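Local coordinates for putative acetyltransferase (Nocardia farcinica, PDB 3D9W), which probably transfers acetyl groups from acetyl-coenzyme A to arylamines, as an arylamine N-acetyltransferase, at residues 174-179 against 190-195; 101-106 against 121-126. All coordinates share one frame; numbering follows the deposited sequence.

Interaction 1: 174-179 against 190-195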
ATOM      1  N   THR A 174     -10.526  21.824 -10.009  1.00 27.24           N
ATOM      2  CA  THR A 174     -10.618  20.768  -9.028  1.00 27.72           C
ATOM      3  C   THR A 174      -9.305  20.619  -8.283  1.00 27.39           C
ATOM      4  O   THR A 174      -8.251  21.006  -8.782  1.00 27.80           O
ATOM      5  CB  THR A 174     -10.907  19.463  -9.719  1.00 28.82           C
ATOM      6  OG1 THR A 174      -9.890  19.238 -10.704  1.00 31.17           O
ATOM      7  CG2 THR A 174     -12.255  19.519 -10.411  1.00 29.87           C
ATOM      8  N   ASP A 175      -9.371  20.054  -7.087  1.00 27.22           N
ATOM      9  CA  ASP A 175      -8.176  19.831  -6.291  1.00 27.50           C
ATOM     10  C   ASP A 175      -7.332  18.710  -6.879  1.00 28.35           C
ATOM     11  O   ASP A 175      -7.857  17.656  -7.257  1.00 29.24           O
ATOM     12  CB  ASP A 175      -8.544  19.437  -4.865  1.00 27.90           C
ATOM     13  CG  ASP A 175      -8.822  20.621  -3.998  1.00 29.58           C
ATOM     14  OD1 ASP A 175      -8.468  21.745  -4.418  1.00 29.63           O
ATOM     15  OD2 ASP A 175      -9.383  20.427  -2.894  1.00 30.24           O
ATOM     16  N   LEU A 176      -6.028  18.943  -6.967  1.00 27.17           N
ATOM     17  CA  LEU A 176      -5.119  17.922  -7.452  1.00 26.37           C
ATOM     18  C   LEU A 176      -3.959  17.883  -6.469  1.00 26.10           C
ATOM     19  O   LEU A 176      -3.098  18.759  -6.477  1.00 27.28           O
ATOM     20  CB  LEU A 176      -4.614  18.251  -8.855  1.00 27.10           C
ATOM     21  CG  LEU A 176      -3.673  17.189  -9.435  1.00 27.87           C
ATOM     22  CD1 LEU A 176      -4.409  15.856  -9.611  1.00 25.31           C
ATOM     23  CD2 LEU A 176      -3.127  17.686 -10.760  1.00 28.36           C
ATOM     24  N   TRP A 177      -3.947  16.877  -5.604  1.00 24.79           N
ATOM     25  CA  TRP A 177      -2.888  16.770  -4.619  1.00 23.39           C
ATOM     26  C   TRP A 177      -1.704  15.987  -5.150  1.00 23.05           C
ATOM     27  O   TRP A 177      -1.864  15.060  -5.945  1.00 23.00           O
ATOM     28  CB  TRP A 177      -3.400  16.099  -3.348  1.00 23.21           C
ATOM     29  CG  TRP A 177      -4.518  16.821  -2.688  1.00 21.78           C
ATOM     30  CD1 TRP A 177      -5.850  16.723  -2.980  1.00 22.37           C
ATOM     31  CD2 TRP A 177      -4.409  17.746  -1.611  1.00 21.26           C
ATOM     32  NE1 TRP A 177      -6.581  17.533  -2.144  1.00 22.02           N
ATOM     33  CE2 TRP A 177      -5.718  18.173  -1.292  1.00 22.91           C
ATOM     34  CE3 TRP A 177      -3.332  18.260  -0.881  1.00 22.42           C
ATOM     35  CZ2 TRP A 177      -5.979  19.089  -0.271  1.00 24.34           C
ATOM     36  CZ3 TRP A 177      -3.586  19.168   0.131  1.00 25.02           C
ATOM     37  CH2 TRP A 177      -4.904  19.576   0.429  1.00 24.71           C
ATOM     38  N   VAL A 178      -0.513  16.366  -4.697  1.00 22.44           N
ATOM     39  CA  VAL A 178       0.712  15.701  -5.108  1.00 21.27           C
ATOM     40  C   VAL A 178       1.606  15.462  -3.899  1.00 22.03           C
ATOM     41  O   VAL A 178       2.055  16.407  -3.249  1.00 23.59           O
ATOM     42  CB  VAL A 178       1.506  16.552  -6.116  1.00 21.14           C
ATOM     43  CG1 VAL A 178       2.519  15.685  -6.838  1.00 19.78           C
ATOM     44  CG2 VAL A 178       0.567  17.227  -7.095  1.00 20.65           C
ATOM     45  N   LEU A 179       1.853  14.196  -3.589  1.00 21.25           N
ATOM     46  CA  LEU A 179       2.723  13.854  -2.477  1.00 19.66           C
ATOM     47  C   LEU A 179       4.121  13.659  -3.053  1.00 19.54           C
ATOM     48  O   LEU A 179       4.289  12.950  -4.041  1.00 19.44           O
ATOM     49  CB  LEU A 179       2.254  12.563  -1.816  1.00 19.30           C
ATOM     50  CG  LEU A 179       3.026  12.215  -0.548  1.00 19.12           C
ATOM     51  CD1 LEU A 179       2.591  13.157   0.561  1.00 18.53           C
ATOM     52  CD2 LEU A 179       2.768  10.771  -0.159  1.00 20.19           C
ATOM     53  N   ARG A 190       5.502  11.167  -6.026  1.00 23.25           N
ATOM     54  CA  ARG A 190       5.099   9.783  -5.914  1.00 23.49           C
ATOM     55  C   ARG A 190       3.835   9.626  -6.749  1.00 23.24           C
ATOM     56  O   ARG A 190       3.844   8.946  -7.773  1.00 25.83           O
ATOM     57  CB  ARG A 190       4.828   9.407  -4.448  1.00 24.59           C
ATOM     58  CG  ARG A 190       4.396   7.952  -4.262  1.00 26.11           C
ATOM     59  CD  ARG A 190       3.970   7.604  -2.838  1.00 26.98           C
ATOM     60  NE  ARG A 190       5.109   7.389  -1.950  1.00 29.43           N
ATOM     61  CZ  ARG A 190       5.039   6.747  -0.786  1.00 31.19           C
ATOM     62  NH1 ARG A 190       3.878   6.253  -0.367  1.00 31.08           N
ATOM     63  NH2 ARG A 190       6.130   6.594  -0.042  1.00 31.50           N
ATOM     64  N   TYR A 191       2.760  10.284  -6.333  1.00 21.20           N
ATOM     65  CA  TYR A 191       1.499  10.186  -7.041  1.00 19.61           C
ATOM     66  C   TYR A 191       0.653  11.437  -6.909  1.00 19.08           C
ATOM     67  O   TYR A 191       1.035  12.390  -6.248  1.00 18.52           O
ATOM     68  CB  TYR A 191       0.705   8.995  -6.500  1.00 21.58           C
ATOM     69  CG  TYR A 191       0.483   9.003  -4.991  1.00 21.28           C
ATOM     70  CD1 TYR A 191      -0.171  10.064  -4.356  1.00 20.53           C
ATOM     71  CD2 TYR A 191       0.927   7.942  -4.199  1.00 21.93           C
ATOM     72  CE1 TYR A 191      -0.369  10.063  -2.975  1.00 19.92           C
ATOM     73  CE2 TYR A 191       0.731   7.936  -2.822  1.00 20.23           C
ATOM     74  CZ  TYR A 191       0.087   8.995  -2.218  1.00 20.41           C
ATOM     75  OH  TYR A 191      -0.086   8.983  -0.856  1.00 18.29           O
ATOM     76  N   THR A 192      -0.506  11.423  -7.545  1.00 18.94           N
ATOM     77  CA  THR A 192      -1.431  12.539  -7.451  1.00 19.88           C
ATOM     78  C   THR A 192      -2.810  11.958  -7.138  1.00 19.93           C
ATOM     79  O   THR A 192      -3.087  10.809  -7.471  1.00 18.09           O
ATOM     80  CB  THR A 192      -1.539  13.311  -8.773  1.00 21.05           C
ATOM     81  OG1 THR A 192      -2.193  12.492  -9.755  1.00 22.67           O
ATOM     82  CG2 THR A 192      -0.167  13.715  -9.268  1.00 19.73           C
ATOM     83  N   PHE A 193      -3.669  12.737  -6.489  1.00 19.89           N
ATOM     84  CA  PHE A 193      -5.013  12.258  -6.186  1.00 18.89           C
ATOM     85  C   PHE A 193      -6.025  13.378  -6.022  1.00 18.91           C
ATOM     86  O   PHE A 193      -5.666  14.516  -5.716  1.00 18.39           O
ATOM     87  CB  PHE A 193      -5.019  11.380  -4.928  1.00 17.39           C
ATOM     88  CG  PHE A 193      -4.729  12.119  -3.654  1.00 15.98           C
ATOM     89  CD1 PHE A 193      -3.423  12.343  -3.248  1.00 15.96           C
ATOM     90  CD2 PHE A 193      -5.764  12.542  -2.833  1.00 14.31           C
ATOM     91  CE1 PHE A 193      -3.155  12.964  -2.038  1.00 17.36           C
ATOM     92  CE2 PHE A 193      -5.510  13.163  -1.627  1.00 14.50           C
ATOM     93  CZ  PHE A 193      -4.205  13.377  -1.224  1.00 17.02           C
ATOM     94  N   THR A 194      -7.290  13.045  -6.243  1.00 18.88           N
ATOM     95  CA  THR A 194      -8.374  14.000  -6.107  1.00 19.22           C
ATOM     96  C   THR A 194      -9.119  13.658  -4.833  1.00 20.25           C
ATOM     97  O   THR A 194      -8.800  12.675  -4.173  1.00 20.83           O
ATOM     98  CB  THR A 194      -9.360  13.934  -7.303  1.00 18.82           C
ATOM     99  OG1 THR A 194     -10.039  12.671  -7.319  1.00 17.48           O
ATOM    100  CG2 THR A 194      -8.615  14.135  -8.608  1.00 16.99           C
ATOM    101  N   THR A 195     -10.110  14.461  -4.480  1.00 21.12           N
ATOM    102  CA  THR A 195     -10.855  14.189  -3.269  1.00 22.38           C
ATOM    103  C   THR A 195     -12.209  13.586  -3.560  1.00 22.39           C
ATOM    104  O   THR A 195     -13.125  13.648  -2.743  1.00 24.26           O
ATOM    105  CB  THR A 195     -11.037  15.453  -2.444  1.00 23.41           C
ATOM    106  OG1 THR A 195     -11.547  16.489  -3.284  1.00 25.39           O
ATOM    107  CG2 THR A 195      -9.715  15.878  -1.833  1.00 22.09           C
TER

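Interaction 2: 101-106 against 121-126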
ATOM      1  N   THR A 101     -13.367   7.288   4.551  1.00 23.93           N
ATOM      2  CA  THR A 101     -13.863   7.627   3.221  1.00 23.36           C
ATOM      3  C   THR A 101     -12.693   7.386   2.264  1.00 21.21           C
ATOM      4  O   THR A 101     -11.546   7.615   2.617  1.00 21.51           O
ATOM      5  CB  THR A 101     -14.332   9.110   3.197  1.00 23.15           C
ATOM      6  OG1 THR A 101     -14.711   9.496   1.872  1.00 25.81           O
ATOM      7  CG2 THR A 101     -13.237  10.004   3.693  1.00 23.73           C
ATOM      8  N   GLY A 102     -12.967   6.917   1.057  1.00 20.89           N
ATOM      9  CA  GLY A 102     -11.869   6.627   0.158  1.00 21.87           C
ATOM     10  C   GLY A 102     -11.557   7.581  -0.968  1.00 21.73           C
ATOM     11  O   GLY A 102     -12.382   8.386  -1.374  1.00 22.40           O
ATOM     12  N   HIS A 103     -10.330   7.471  -1.462  1.00 21.89           N
ATOM     13  CA  HIS A 103      -9.830   8.272  -2.575  1.00 21.95           C
ATOM     14  C   HIS A 103      -8.957   7.378  -3.452  1.00 21.35           C
ATOM     15  O   HIS A 103      -8.537   6.295  -3.041  1.00 20.82           O
ATOM     16  CB  HIS A 103      -8.977   9.454  -2.093  1.00 22.02           C
ATOM     17  CG  HIS A 103      -9.732  10.493  -1.319  1.00 23.36           C
ATOM     18  ND1 HIS A 103     -11.049  10.808  -1.572  1.00 24.00           N
ATOM     19  CD2 HIS A 103      -9.327  11.343  -0.344  1.00 24.17           C
ATOM     20  CE1 HIS A 103     -11.422  11.806  -0.790  1.00 24.98           C
ATOM     21  NE2 HIS A 103     -10.394  12.149  -0.036  1.00 24.70           N
ATOM     22  N   THR A 104      -8.692   7.835  -4.666  1.00 20.89           N
ATOM     23  CA  THR A 104      -7.862   7.088  -5.594  1.00 19.99           C
ATOM     24  C   THR A 104      -6.846   8.029  -6.198  1.00 19.18           C
ATOM     25  O   THR A 104      -7.160   9.159  -6.563  1.00 18.38           O
ATOM     26  CB  THR A 104      -8.678   6.472  -6.732  1.00 19.42           C
ATOM     27  OG1 THR A 104      -9.463   5.390  -6.226  1.00 21.92           O
ATOM     28  CG2 THR A 104      -7.754   5.941  -7.801  1.00 19.07           C
ATOM     29  N   GLY A 105      -5.617   7.555  -6.305  1.00 19.36           N
ATOM     30  CA  GLY A 105      -4.581   8.383  -6.868  1.00 18.57           C
ATOM     31  C   GLY A 105      -3.962   7.764  -8.096  1.00 18.77           C
ATOM     32  O   GLY A 105      -4.195   6.591  -8.402  1.00 19.12           O
ATOM     33  N   ARG A 106      -3.182   8.575  -8.805  1.00 18.68           N
ATOM     34  CA  ARG A 106      -2.478   8.146 -10.007  1.00 16.83           C
ATOM     35  C   ARG A 106      -0.994   8.170  -9.674  1.00 17.07           C
ATOM     36  O   ARG A 106      -0.430   9.230  -9.404  1.00 17.18           O
ATOM     37  CB  ARG A 106      -2.722   9.110 -11.168  1.00 14.00           C
ATOM     38  CG  ARG A 106      -4.155   9.369 -11.529  1.00 16.04           C
ATOM     39  CD  ARG A 106      -4.199  10.392 -12.646  1.00 17.49           C
ATOM     40  NE  ARG A 106      -5.540  10.906 -12.923  1.00 18.65           N
ATOM     41  CZ  ARG A 106      -6.507  10.213 -13.509  1.00 19.11           C
ATOM     42  NH1 ARG A 106      -6.304   8.960 -13.889  1.00 20.55           N
ATOM     43  NH2 ARG A 106      -7.674  10.787 -13.737  1.00 19.77           N
ATOM     44  N   LEU A 121      -6.315   5.004  -1.501  1.00 19.96           N
ATOM     45  CA  LEU A 121      -5.912   5.944  -0.461  1.00 20.18           C
ATOM     46  C   LEU A 121      -7.071   6.087   0.498  1.00 19.91           C
ATOM     47  O   LEU A 121      -8.223   5.917   0.109  1.00 20.92           O
ATOM     48  CB  LEU A 121      -5.565   7.314  -1.055  1.00 18.27           C
ATOM     49  CG  LEU A 121      -4.255   7.435  -1.852  1.00 19.38           C
ATOM     50  CD1 LEU A 121      -4.150   8.836  -2.468  1.00 14.52           C
ATOM     51  CD2 LEU A 121      -3.047   7.142  -0.945  1.00 16.54           C
ATOM     52  N   LEU A 122      -6.771   6.389   1.754  1.00 19.03           N
ATOM     53  CA  LEU A 122      -7.813   6.549   2.753  1.00 18.63           C
ATOM     54  C   LEU A 122      -7.776   7.921   3.435  1.00 19.47           C
ATOM     55  O   LEU A 122      -6.746   8.337   3.968  1.00 17.09           O
ATOM     56  CB  LEU A 122      -7.704   5.442   3.804  1.00 17.18           C
ATOM     57  CG  LEU A 122      -7.824   3.996   3.316  1.00 17.74           C
ATOM     58  CD1 LEU A 122      -7.547   3.016   4.451  1.00 15.06           C
ATOM     59  CD2 LEU A 122      -9.220   3.772   2.752  1.00 16.28           C
ATOM     60  N   ARG A 123      -8.912   8.618   3.384  1.00 21.12           N
ATOM     61  CA  ARG A 123      -9.102   9.932   4.011  1.00 22.95           C
ATOM     62  C   ARG A 123      -9.730   9.576   5.365  1.00 24.24           C
ATOM     63  O   ARG A 123     -10.855   9.059   5.426  1.00 24.14           O
ATOM     64  CB  ARG A 123     -10.064  10.773   3.161  1.00 23.65           C
ATOM     65  CG  ARG A 123     -10.473  12.125   3.736  1.00 25.83           C
ATOM     66  CD  ARG A 123     -11.721  12.643   3.021  1.00 27.51           C
ATOM     67  NE  ARG A 123     -12.269  13.865   3.599  1.00 30.99           N
ATOM     68  CZ  ARG A 123     -11.992  15.091   3.153  1.00 34.15           C
ATOM     69  NH1 ARG A 123     -11.169  15.258   2.120  1.00 33.89           N
ATOM     70  NH2 ARG A 123     -12.540  16.153   3.729  1.00 33.30           N
ATOM     71  N   VAL A 124      -9.004   9.851   6.447  1.00 24.56           N
ATOM     72  CA  VAL A 124      -9.459   9.495   7.790  1.00 25.63           C
ATOM     73  C   VAL A 124      -9.683  10.656   8.767  1.00 26.09           C
ATOM     74  O   VAL A 124      -8.942  11.643   8.765  1.00 25.48           O
ATOM     75  CB  VAL A 124      -8.448   8.503   8.424  1.00 25.29           C
ATOM     76  CG1 VAL A 124      -8.993   7.914   9.712  1.00 23.78           C
ATOM     77  CG2 VAL A 124      -8.113   7.420   7.426  1.00 25.16           C
ATOM     78  N   THR A 125     -10.698  10.509   9.619  1.00 27.00           N
ATOM     79  CA  THR A 125     -11.038  11.519  10.627  1.00 26.75           C
ATOM     80  C   THR A 125     -11.105  10.904  12.031  1.00 27.48           C
ATOM     81  O   THR A 125     -11.765   9.887  12.237  1.00 25.53           O
ATOM     82  CB  THR A 125     -12.392  12.156  10.319  1.00 25.55           C
ATOM     83  OG1 THR A 125     -13.419  11.158  10.407  1.00 24.18           O
ATOM     84  CG2 THR A 125     -12.381  12.756   8.924  1.00 24.95           C
ATOM     85  N   THR A 126     -10.423  11.524  12.993  1.00 29.09           N
ATOM     86  CA  THR A 126     -10.423  11.005  14.353  1.00 31.56           C
ATOM     87  C   THR A 126     -11.514  11.647  15.196  1.00 33.48           C
ATOM     88  O   THR A 126     -12.288  12.475  14.710  1.00 33.57           O
ATOM     89  CB  THR A 126      -9.056  11.220  15.061  1.00 32.85           C
ATOM     90  OG1 THR A 126      -8.979  12.548  15.608  1.00 32.29           O
ATOM     91  CG2 THR A 126      -7.916  10.988  14.074  1.00 31.29           C
TER

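Interaction 1: 174-179 against 190-195
W177 and F193, a hydrogen-bonded antiparallel pair, show how two large aromatics can share one cross-strand site. Their first torsions differ: the indole has CG beside the backbone N (chi1 -60°), whereas the phenyl CG sits between N and the carbonyl carbon (chi1 68°), the crowded position, which swings the ring toward the neighbouring strand. The phenyl face thereby slips under the base of the indole, with W177 CB over it at 3.4 Å from F193 CE1, a CH-pi contact. Beyond CB the five-membered ring runs on as an offset stack, centroids 4.8 Å apart and planes 15° from parallel. Beneath the rings the backbones are clamped from W177 N to F193 O at 2.9 Å and from F193 N to W177 O at 3.0 Å, the second bond on a lone pair. At the indole nitrogen, T195 CG2 lies 3.6 Å from W177 NE1.

Y191 repeats the crowded rotamer on the same face and lies alongside L179, whose CD2 meets Y191 OH at 3.4 Å. That hydroxyl is hydrogen-bonded to Y147 OH. On the other face V178 and T192 stand side by side through CG1 and CG2, and L176 CD1 crosses obliquely to T192 CB. R190 N bonds L179 O, while its side chain, bent at chi3, turns to Q181 and to a salt bridge with D136. The whole is a classic antiparallel beta hairpin, strands 175-183 and 188-193, with an aromatic cross-strand pair on one face, set in the large sheet of the acetyltransferase.

Interaction 2: 101-106 against 121-126
Three first torsions set up the cluster on the T101, H103 and R123 face of this hairpin. In R123, CG is anti to the backbone N (chi1 175°) and the chain stays extended to NE; in T101, OG1 takes the anti position and places CG2 in the crowded one; in H103, CG lies beside the backbone N (chi1 -66°). Methyl and imidazole both lie against the arginine stem, on adjacent sides, roughly at right angles. T101 CG2 is 3.1 Å from R123 CD, and H103 crosses obliquely, NE2 3.4 Å from that same R123 CD. Ring and guanidinium planes are 80° apart.

Two hydrogen-bonded pairs hold the strands beneath. R123 N reaches T101 O at 2.9 Å, almost along the C=O axis, and T101 N returns to R123 O. H103 N bonds L121 O at 3.1 Å, and L121 N bonds H103 O at 3.0 Å; in both, the donor stands above the carbonyl plane.

H103 ND1 is hydrogen-bonded to A196 O, which helps to set the ring's rotation and implies a proton on ND1. Separately, the neighbouring arginine charge would tend to disfavour a second proton at NE2, probably favouring the neutral imidazole.

In the fold
After the N-terminal helices, up to helix 82-95, the chain runs along 101-106, turns and comes back through 121-126, so interaction 2 closes the first hairpin of the large antiparallel sheet. It next forms strands 132-135, 147-148, 155-158 and 161-169 before interaction 1 closes a later hairpin at 174-179 and 190-195. The two loops follow in series, neither nested nor crossed. They nevertheless meet in space, because strands 188-193 and 99-107 are neighbours: R106 N probably hydrogen-bonds T192 O at 2.6 Å, joining the hairpins into one sheet. Y191 packing on R106 and L121 reinforces this, while L122 and V124 turn to helix 82-95.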